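Long-range contacts in alpha-toxin (Clostridium novyi, PDB 2VK9), which belongs to the large clostridial toxins and is represented here by its catalytic domain, a GT-A-type fold of the glycosyltransferase family enlarged by many helices: residues Ile411-Ile416 against Tyr453-Tyr459; Arg177-Tyr182 against Leu460-Lys465. All coordinates share one frame; numbering follows the deposited sequence.

How the contacts relate
Contacts 1 and 2 illustrate how one continuous run of chain can be held by two helices distant in sequence. Residues 453-459 and 460-465 follow one another, beginning at the last residue of helix 447-453; the first part lies against helix 396-422 in contact 1, the second against helix 173-195 in contact 2. The centres of the two contacts are about 15 Å apart, on the same side of the chain's centre, and the join between them is local, including the bond from Ser461 OG to Gly458 O. Helix 426-440 borders both, Tyr429 meeting Ile416 of contact 1 as well as Leu460 and Tyr182 of contact 2. All four segments belong to the catalytic glycosyltransferase region.

Contact 1: Ile411-Ile416 against Tyr453-Tyr459; sequences ILNSII and YQQIIGY
Leu412 lays its CD2 methyl over the centre of the Tyr459 ring, a CH-pi contact in which CD2 stands 3.7 Å from the ring centroid and only 9° off the normal. The two side chains cross at about a right angle, and Tyr459 CG, turned anti to its own backbone N (chi1 173°), carries the ring to the Leu412 side chain. Ile416 reaches the same ring obliquely, its CD1 3.7 Å from Tyr459 CD2. The other leucine methyl, CD1, meets the neighbouring side chain: Ile456 slides past Leu412 in the opposite direction, and its CG2 branch is shared by three residues of helix 396-422. Ile415 CD1 comes to 3.5 Å from Ile456 CG2, while Leu412 CD1 and Ile416 CG2 each touch that methyl too. Ile456 is thus packed among branches of Leu412, Ile415 and Ile416, which span one turn of the helix. At the other end of the contact, Ile411 crosses Tyr453 at about a right angle, with CG2 3.7 Å from Tyr453 CE2 and CD1 beside the phenol oxygen. The contact is almost entirely carbon against carbon, without a hydrogen bond between the segments, so shape and burial hold segment 453-459 to the helix; the hydroxyl of the buried Tyr459 is hydrogen-bonded to Glu256 and Gln255 of helix 247-259, which would help hold the ring in place.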
ATOM      1  N   ILE A 411     -11.518  13.714   3.484  1.00 37.09           N
ATOM      2  CA  ILE A 411     -12.889  13.338   3.155  1.00 37.56           C
ATOM      3  C   ILE A 411     -13.473  12.419   4.234  1.00 38.31           C
ATOM      4  O   ILE A 411     -14.549  12.708   4.775  1.00 38.73           O
ATOM      5  CB  ILE A 411     -12.982  12.697   1.740  1.00 37.50           C
ATOM      6  CG1 ILE A 411     -12.804  13.772   0.656  1.00 37.36           C
ATOM      7  CG2 ILE A 411     -14.308  11.966   1.540  1.00 36.94           C
ATOM      8  CD1 ILE A 411     -12.439  13.224  -0.726  1.00 37.32           C
ATOM      9  N   LEU A 412     -12.755  11.337   4.558  1.00 38.81           N
ATOM     10  CA  LEU A 412     -13.187  10.368   5.575  1.00 39.36           C
ATOM     11  C   LEU A 412     -13.375  10.995   6.953  1.00 39.67           C
ATOM     12  O   LEU A 412     -14.417  10.834   7.579  1.00 39.77           O
ATOM     13  CB  LEU A 412     -12.195   9.205   5.664  1.00 39.47           C
ATOM     14  CG  LEU A 412     -12.325   8.203   6.823  1.00 39.71           C
ATOM     15  CD1 LEU A 412     -13.368   7.141   6.532  1.00 39.41           C
ATOM     16  CD2 LEU A 412     -10.983   7.544   7.107  1.00 39.41           C
ATOM     17  N   ASN A 413     -12.364  11.707   7.425  1.00 40.19           N
ATOM     18  CA  ASN A 413     -12.443  12.336   8.731  1.00 40.90           C
ATOM     19  C   ASN A 413     -13.515  13.428   8.796  1.00 41.72           C
ATOM     20  O   ASN A 413     -14.125  13.645   9.846  1.00 41.91           O
ATOM     21  CB  ASN A 413     -11.069  12.865   9.170  1.00 40.62           C
ATOM     22  CG  ASN A 413     -10.090  11.743   9.531  1.00 39.89           C
ATOM     23  OD1 ASN A 413     -10.481  10.596   9.767  1.00 39.22           O
ATOM     24  ND2 ASN A 413      -8.811  12.079   9.581  1.00 38.14           N
ATOM     25  N   SER A 414     -13.756  14.098   7.668  1.00 42.62           N
ATOM     26  CA  SER A 414     -14.751  15.171   7.615  1.00 43.42           C
ATOM     27  C   SER A 414     -16.168  14.664   7.866  1.00 44.18           C
ATOM     28  O   SER A 414     -17.063  15.455   8.149  1.00 44.45           O
ATOM     29  CB  SER A 414     -14.690  15.947   6.291  1.00 43.33           C
ATOM     30  OG  SER A 414     -15.219  15.185   5.216  1.00 42.99           O
ATOM     31  N   ILE A 415     -16.382  13.355   7.765  1.00 45.15           N
ATOM     32  CA  ILE A 415     -17.710  12.816   8.049  1.00 46.24           C
ATOM     33  C   ILE A 415     -17.770  11.837   9.227  1.00 47.26           C
ATOM     34  O   ILE A 415     -18.815  11.723   9.865  1.00 47.54           O
ATOM     35  CB  ILE A 415     -18.437  12.282   6.784  1.00 46.10           C
ATOM     36  CG1 ILE A 415     -17.964  10.885   6.404  1.00 46.00           C
ATOM     37  CG2 ILE A 415     -18.266  13.252   5.602  1.00 46.48           C
ATOM     38  CD1 ILE A 415     -18.571  10.401   5.103  1.00 46.09           C
ATOM     39  N   ILE A 416     -16.675  11.147   9.537  1.00 48.46           N
ATOM     40  CA  ILE A 416     -16.711  10.205  10.666  1.00 49.62           C
ATOM     41  C   ILE A 416     -16.244  10.750  12.022  1.00 50.66           C
ATOM     42  O   ILE A 416     -16.708  10.276  13.058  1.00 50.91           O
ATOM     43  CB  ILE A 416     -15.977   8.868  10.386  1.00 49.48           C
ATOM     44  CG1 ILE A 416     -14.472   9.090  10.192  1.00 49.54           C
ATOM     45  CG2 ILE A 416     -16.609   8.150   9.208  1.00 49.36           C
ATOM     46  CD1 ILE A 416     -13.609   7.956  10.689  1.00 48.48           C
ATOM     47  N   TYR A 453     -16.585   6.220  -1.737  1.00 52.09           N
ATOM     48  CA  TYR A 453     -17.490   6.756  -0.715  1.00 51.52           C
ATOM     49  C   TYR A 453     -18.306   5.678  -0.002  1.00 51.57           C
ATOM     50  O   TYR A 453     -18.645   5.819   1.178  1.00 51.46           O
ATOM     51  CB  TYR A 453     -18.400   7.828  -1.298  1.00 51.33           C
ATOM     52  CG  TYR A 453     -17.748   9.186  -1.412  1.00 50.37           C
ATOM     53  CD1 TYR A 453     -16.941   9.503  -2.501  1.00 49.77           C
ATOM     54  CD2 TYR A 453     -17.943  10.157  -0.434  1.00 49.44           C
ATOM     55  CE1 TYR A 453     -16.344  10.757  -2.609  1.00 49.60           C
ATOM     56  CE2 TYR A 453     -17.351  11.411  -0.533  1.00 49.20           C
ATOM     57  CZ  TYR A 453     -16.555  11.703  -1.623  1.00 49.26           C
ATOM     58  OH  TYR A 453     -15.969  12.941  -1.733  1.00 49.67           O
ATOM     59  N   GLN A 454     -18.598   4.596  -0.718  1.00 51.48           N
ATOM     60  CA  GLN A 454     -19.250   3.434  -0.129  1.00 51.74           C
ATOM     61  C   GLN A 454     -18.414   2.716   0.954  1.00 51.45           C
ATOM     62  O   GLN A 454     -18.952   1.903   1.717  1.00 51.89           O
ATOM     63  CB  GLN A 454     -19.684   2.460  -1.229  1.00 51.68           C
ATOM     64  CG  GLN A 454     -20.962   2.893  -1.958  1.00 52.46           C
ATOM     65  CD  GLN A 454     -21.205   2.139  -3.271  1.00 52.28           C
ATOM     66  OE1 GLN A 454     -20.918   0.946  -3.390  1.00 52.59           O
ATOM     67  NE2 GLN A 454     -21.748   2.842  -4.259  1.00 52.69           N
ATOM     68  N   GLN A 455     -17.116   3.024   1.031  1.00 50.99           N
ATOM     69  CA  GLN A 455     -16.215   2.375   1.999  1.00 50.52           C
ATOM     70  C   GLN A 455     -16.184   3.013   3.378  1.00 50.11           C
ATOM     71  O   GLN A 455     -15.901   2.342   4.371  1.00 50.10           O
ATOM     72  CB  GLN A 455     -14.793   2.300   1.453  1.00 50.38           C
ATOM     73  CG  GLN A 455     -14.298   0.895   1.260  1.00 50.68           C
ATOM     74  CD  GLN A 455     -15.256   0.044   0.470  1.00 51.24           C
ATOM     75  OE1 GLN A 455     -15.858   0.501  -0.503  1.00 52.86           O
ATOM     76  NE2 GLN A 455     -15.404  -1.205   0.879  1.00 51.49           N
ATOM     77  N   ILE A 456     -16.476   4.307   3.420  1.00 49.59           N
ATOM     78  CA  ILE A 456     -16.423   5.098   4.638  1.00 49.40           C
ATOM     79  C   ILE A 456     -17.195   4.484   5.817  1.00 49.65           C
ATOM     80  O   ILE A 456     -16.688   4.465   6.942  1.00 49.74           O
ATOM     81  CB  ILE A 456     -16.913   6.530   4.362  1.00 49.37           C
ATOM     82  CG1 ILE A 456     -15.998   7.216   3.338  1.00 49.11           C
ATOM     83  CG2 ILE A 456     -16.986   7.329   5.647  1.00 49.26           C
ATOM     84  CD1 ILE A 456     -16.635   8.402   2.622  1.00 48.19           C
ATOM     85  N   ILE A 457     -18.405   3.981   5.561  1.00 49.86           N
ATOM     86  CA  ILE A 457     -19.237   3.376   6.621  1.00 50.00           C
ATOM     87  C   ILE A 457     -18.565   2.192   7.330  1.00 49.62           C
ATOM     88  O   ILE A 457     -18.613   2.096   8.558  1.00 49.81           O
ATOM     89  CB  ILE A 457     -20.674   2.955   6.140  1.00 50.09           C
ATOM     90  CG1 ILE A 457     -20.620   2.046   4.892  1.00 50.77           C
ATOM     91  CG2 ILE A 457     -21.556   4.188   5.914  1.00 49.94           C
ATOM     92  CD1 ILE A 457     -21.662   0.875   4.915  1.00 50.48           C
ATOM     93  N   GLY A 458     -17.939   1.308   6.555  1.00 49.19           N
ATOM     94  CA  GLY A 458     -17.291   0.125   7.108  1.00 48.60           C
ATOM     95  C   GLY A 458     -15.840   0.322   7.515  1.00 48.23           C
ATOM     96  O   GLY A 458     -15.114  -0.654   7.694  1.00 48.34           O
ATOM     97  N   TYR A 459     -15.412   1.574   7.672  1.00 47.70           N
ATOM     98  CA  TYR A 459     -14.030   1.877   8.056  1.00 47.28           C
ATOM     99  C   TYR A 459     -13.659   1.361   9.458  1.00 47.26           C
ATOM    100  O   TYR A 459     -12.737   0.557   9.593  1.00 47.10           O
ATOM    101  CB  TYR A 459     -13.763   3.382   7.922  1.00 47.20           C
ATOM    102  CG  TYR A 459     -12.424   3.862   8.446  1.00 46.21           C
ATOM    103  CD1 TYR A 459     -11.230   3.570   7.771  1.00 45.35           C
ATOM    104  CD2 TYR A 459     -12.355   4.634   9.602  1.00 45.66           C
ATOM    105  CE1 TYR A 459      -9.993   4.024   8.257  1.00 44.55           C
ATOM    106  CE2 TYR A 459     -11.132   5.094  10.094  1.00 45.17           C
ATOM    107  CZ  TYR A 459      -9.958   4.785   9.422  1.00 44.45           C
ATOM    108  OH  TYR A 459      -8.764   5.251   9.927  1.00 43.24           O
TER

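Contact 2: Arg177-Tyr182 against Leu460-Lys465; sequences RMKLIY and LSSGFK
Phe464 presents one ring face to Ile181, whose CG2 lies 3.8 Å above the ring plane, offset toward the rim. This CH-pi contact is complemented by the longer branch of the isoleucine, in which Ile181 CD1 comes to 3.5 Å from Phe464 CD1; the two side chains cross at a slant. Met178 comes to the same phenylalanine at about a right angle: with the chain bent at both chi2 and chi3, the thioether curls in and its CE methyl lies against both Phe464 CB and Ser461 CB, 3.6 Å from the latter. A turn further along helix 173-195, Tyr182 offers a ring edge, and Leu460 CD1 lies near the ring plane, 3.6 Å from Tyr182 CD1. Phe420, Tyr426 and Tyr429 also meet the Tyr182 ring, whose hydroxyl is hydrogen-bonded to Cys423 O.

Beside the apolar patch, Arg177 bends at chi3 (75°) and directs NH2 to the main chain of the loop. The bond from Arg177 NH2 to Phe464 O measures 3.1 Å, with an N-H...O angle of 157°; the acceptor lies in the guanidinium plane, whereas the donor is tilted slightly from the carbonyl plane. NH1 of the same group bonds to Ser152 OG on helix 140-157. Two nitrogens of the guanidinium of buried Arg177 therefore link helix 173-195 both to a carbonyl of loop 460-465 and to helix 140-157, next to the apolar contacts that methionine, isoleucine and phenylalanine supply.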
ATOM      1  N   ARG A 177     -20.338  -8.163  18.832  1.00 57.20           N
ATOM      2  CA  ARG A 177     -18.960  -7.920  19.259  1.00 55.80           C
ATOM      3  C   ARG A 177     -18.485  -6.533  18.838  1.00 55.37           C
ATOM      4  O   ARG A 177     -17.809  -5.850  19.611  1.00 55.56           O
ATOM      5  CB  ARG A 177     -18.007  -8.988  18.724  1.00 55.49           C
ATOM      6  CG  ARG A 177     -16.618  -8.903  19.331  1.00 53.98           C
ATOM      7  CD  ARG A 177     -15.706 -10.012  18.858  1.00 51.75           C
ATOM      8  NE  ARG A 177     -15.222  -9.807  17.493  1.00 50.56           N
ATOM      9  CZ  ARG A 177     -14.327 -10.587  16.886  1.00 50.17           C
ATOM     10  NH1 ARG A 177     -13.802 -11.630  17.516  1.00 49.73           N
ATOM     11  NH2 ARG A 177     -13.946 -10.327  15.645  1.00 50.17           N
ATOM     12  N   MET A 178     -18.854  -6.120  17.623  1.00 54.40           N
ATOM     13  CA  MET A 178     -18.465  -4.818  17.091  1.00 53.51           C
ATOM     14  C   MET A 178     -19.055  -3.660  17.887  1.00 52.76           C
ATOM     15  O   MET A 178     -18.396  -2.631  18.070  1.00 52.69           O
ATOM     16  CB  MET A 178     -18.852  -4.692  15.617  1.00 53.62           C
ATOM     17  CG  MET A 178     -18.439  -3.366  14.954  1.00 54.28           C
ATOM     18  SD  MET A 178     -16.654  -3.110  14.765  1.00 55.44           S
ATOM     19  CE  MET A 178     -16.213  -4.674  14.008  1.00 55.68           C
ATOM     20  N   LYS A 179     -20.291  -3.827  18.352  1.00 51.86           N
ATOM     21  CA  LYS A 179     -20.955  -2.800  19.158  1.00 51.15           C
ATOM     22  C   LYS A 179     -20.113  -2.504  20.391  1.00 49.94           C
ATOM     23  O   LYS A 179     -20.024  -1.361  20.831  1.00 49.77           O
ATOM     24  CB  LYS A 179     -22.358  -3.250  19.592  1.00 51.31           C
ATOM     25  CG  LYS A 179     -23.384  -3.395  18.467  1.00 51.70           C
ATOM     26  CD  LYS A 179     -24.785  -3.641  19.044  1.00 52.11           C
ATOM     27  CE  LYS A 179     -25.762  -4.244  18.016  1.00 53.90           C
ATOM     28  NZ  LYS A 179     -26.952  -4.873  18.684  1.00 54.02           N
ATOM     29  N   LEU A 180     -19.492  -3.551  20.925  1.00 48.69           N
ATOM     30  CA  LEU A 180     -18.676  -3.454  22.125  1.00 47.64           C
ATOM     31  C   LEU A 180     -17.254  -2.971  21.809  1.00 47.06           C
ATOM     32  O   LEU A 180     -16.704  -2.129  22.536  1.00 46.83           O
ATOM     33  CB  LEU A 180     -18.650  -4.804  22.844  1.00 47.58           C
ATOM     34  CG  LEU A 180     -18.099  -4.851  24.270  1.00 47.50           C
ATOM     35  CD1 LEU A 180     -18.994  -4.074  25.226  1.00 47.84           C
ATOM     36  CD2 LEU A 180     -17.922  -6.291  24.734  1.00 47.41           C
ATOM     37  N   ILE A 181     -16.666  -3.507  20.736  1.00 46.15           N
ATOM     38  CA  ILE A 181     -15.374  -3.029  20.223  1.00 45.25           C
ATOM     39  C   ILE A 181     -15.418  -1.526  19.949  1.00 44.95           C
ATOM     40  O   ILE A 181     -14.473  -0.812  20.271  1.00 44.83           O
ATOM     41  CB  ILE A 181     -14.918  -3.803  18.964  1.00 45.16           C
ATOM     42  CG1 ILE A 181     -14.477  -5.216  19.353  1.00 44.87           C
ATOM     43  CG2 ILE A 181     -13.774  -3.078  18.263  1.00 44.88           C
ATOM     44  CD1 ILE A 181     -14.191  -6.138  18.178  1.00 45.03           C
ATOM     45  N   TYR A 182     -16.521  -1.049  19.378  1.00 44.57           N
ATOM     46  CA  TYR A 182     -16.725   0.384  19.193  1.00 44.45           C
ATOM     47  C   TYR A 182     -16.565   1.128  20.512  1.00 45.13           C
ATOM     48  O   TYR A 182     -15.844   2.114  20.572  1.00 45.59           O
ATOM     49  CB  TYR A 182     -18.100   0.676  18.572  1.00 43.65           C
ATOM     50  CG  TYR A 182     -18.424   2.147  18.411  1.00 42.09           C
ATOM     51  CD1 TYR A 182     -17.965   2.863  17.311  1.00 41.39           C
ATOM     52  CD2 TYR A 182     -19.191   2.822  19.356  1.00 40.82           C
ATOM     53  CE1 TYR A 182     -18.265   4.216  17.154  1.00 40.87           C
ATOM     54  CE2 TYR A 182     -19.491   4.180  19.211  1.00 40.47           C
ATOM     55  CZ  TYR A 182     -19.025   4.866  18.105  1.00 40.92           C
ATOM     56  OH  TYR A 182     -19.314   6.201  17.945  1.00 41.41           O
ATOM     57  N   LEU A 460     -14.388   1.808  10.483  1.00 47.27           N
ATOM     58  CA  LEU A 460     -14.116   1.420  11.870  1.00 47.21           C
ATOM     59  C   LEU A 460     -14.129  -0.070  12.100  1.00 47.47           C
ATOM     60  O   LEU A 460     -13.463  -0.557  13.003  1.00 47.68           O
ATOM     61  CB  LEU A 460     -15.114   2.046  12.834  1.00 46.96           C
ATOM     62  CG  LEU A 460     -14.963   3.496  13.279  1.00 46.70           C
ATOM     63  CD1 LEU A 460     -15.812   3.683  14.509  1.00 46.18           C
ATOM     64  CD2 LEU A 460     -13.525   3.867  13.579  1.00 46.33           C
ATOM     65  N   SER A 461     -14.886  -0.792  11.285  1.00 48.02           N
ATOM     66  CA  SER A 461     -15.067  -2.227  11.478  1.00 48.62           C
ATOM     67  C   SER A 461     -13.981  -3.077  10.827  1.00 48.97           C
ATOM     68  O   SER A 461     -13.902  -4.281  11.087  1.00 48.90           O
ATOM     69  CB  SER A 461     -16.448  -2.666  10.973  1.00 48.73           C
ATOM     70  OG  SER A 461     -16.633  -2.340   9.604  1.00 49.10           O
ATOM     71  N   SER A 462     -13.155  -2.454   9.987  1.00 49.59           N
ATOM     72  CA  SER A 462     -12.153  -3.179   9.209  1.00 50.37           C
ATOM     73  C   SER A 462     -11.136  -3.834  10.123  1.00 50.99           C
ATOM     74  O   SER A 462     -10.574  -3.184  11.005  1.00 51.03           O
ATOM     75  CB  SER A 462     -11.455  -2.254   8.210  1.00 50.31           C
ATOM     76  OG  SER A 462     -10.541  -2.980   7.402  1.00 50.29           O
ATOM     77  N   GLY A 463     -10.920  -5.128   9.916  1.00 51.81           N
ATOM     78  CA  GLY A 463     -10.038  -5.905  10.773  1.00 53.01           C
ATOM     79  C   GLY A 463     -10.731  -6.432  12.013  1.00 53.96           C
ATOM     80  O   GLY A 463     -10.183  -7.266  12.724  1.00 54.31           O
ATOM     81  N   PHE A 464     -11.935  -5.947  12.286  1.00 54.92           N
ATOM     82  CA  PHE A 464     -12.713  -6.443  13.414  1.00 56.04           C
ATOM     83  C   PHE A 464     -13.968  -7.187  12.951  1.00 57.12           C
ATOM     84  O   PHE A 464     -14.466  -8.070  13.654  1.00 57.12           O
ATOM     85  CB  PHE A 464     -13.075  -5.302  14.363  1.00 55.86           C
ATOM     86  CG  PHE A 464     -11.898  -4.714  15.080  1.00 55.82           C
ATOM     87  CD1 PHE A 464     -11.440  -5.277  16.270  1.00 55.19           C
ATOM     88  CD2 PHE A 464     -11.244  -3.593  14.570  1.00 55.58           C
ATOM     89  CE1 PHE A 464     -10.346  -4.736  16.942  1.00 54.80           C
ATOM     90  CE2 PHE A 464     -10.144  -3.049  15.235  1.00 55.22           C
ATOM     91  CZ  PHE A 464      -9.699  -3.620  16.425  1.00 54.89           C
ATOM     92  N   LYS A 465     -14.479  -6.812  11.775  1.00 58.37           N
ATOM     93  CA  LYS A 465     -15.540  -7.566  11.104  1.00 59.58           C
ATOM     94  C   LYS A 465     -14.939  -8.429   9.965  1.00 59.88           C
ATOM     95  O   LYS A 465     -14.187  -7.920   9.132  1.00 59.85           O
ATOM     96  CB  LYS A 465     -16.658  -6.635  10.605  1.00 59.68           C
ATOM     97  CG  LYS A 465     -17.894  -7.418  10.157  1.00 61.00           C
ATOM     98  CD  LYS A 465     -19.090  -6.593   9.707  1.00 60.70           C
ATOM     99  CE  LYS A 465     -20.125  -7.539   9.058  1.00 61.32           C
ATOM    100  NZ  LYS A 465     -21.253  -6.826   8.390  1.00 62.82           N
TER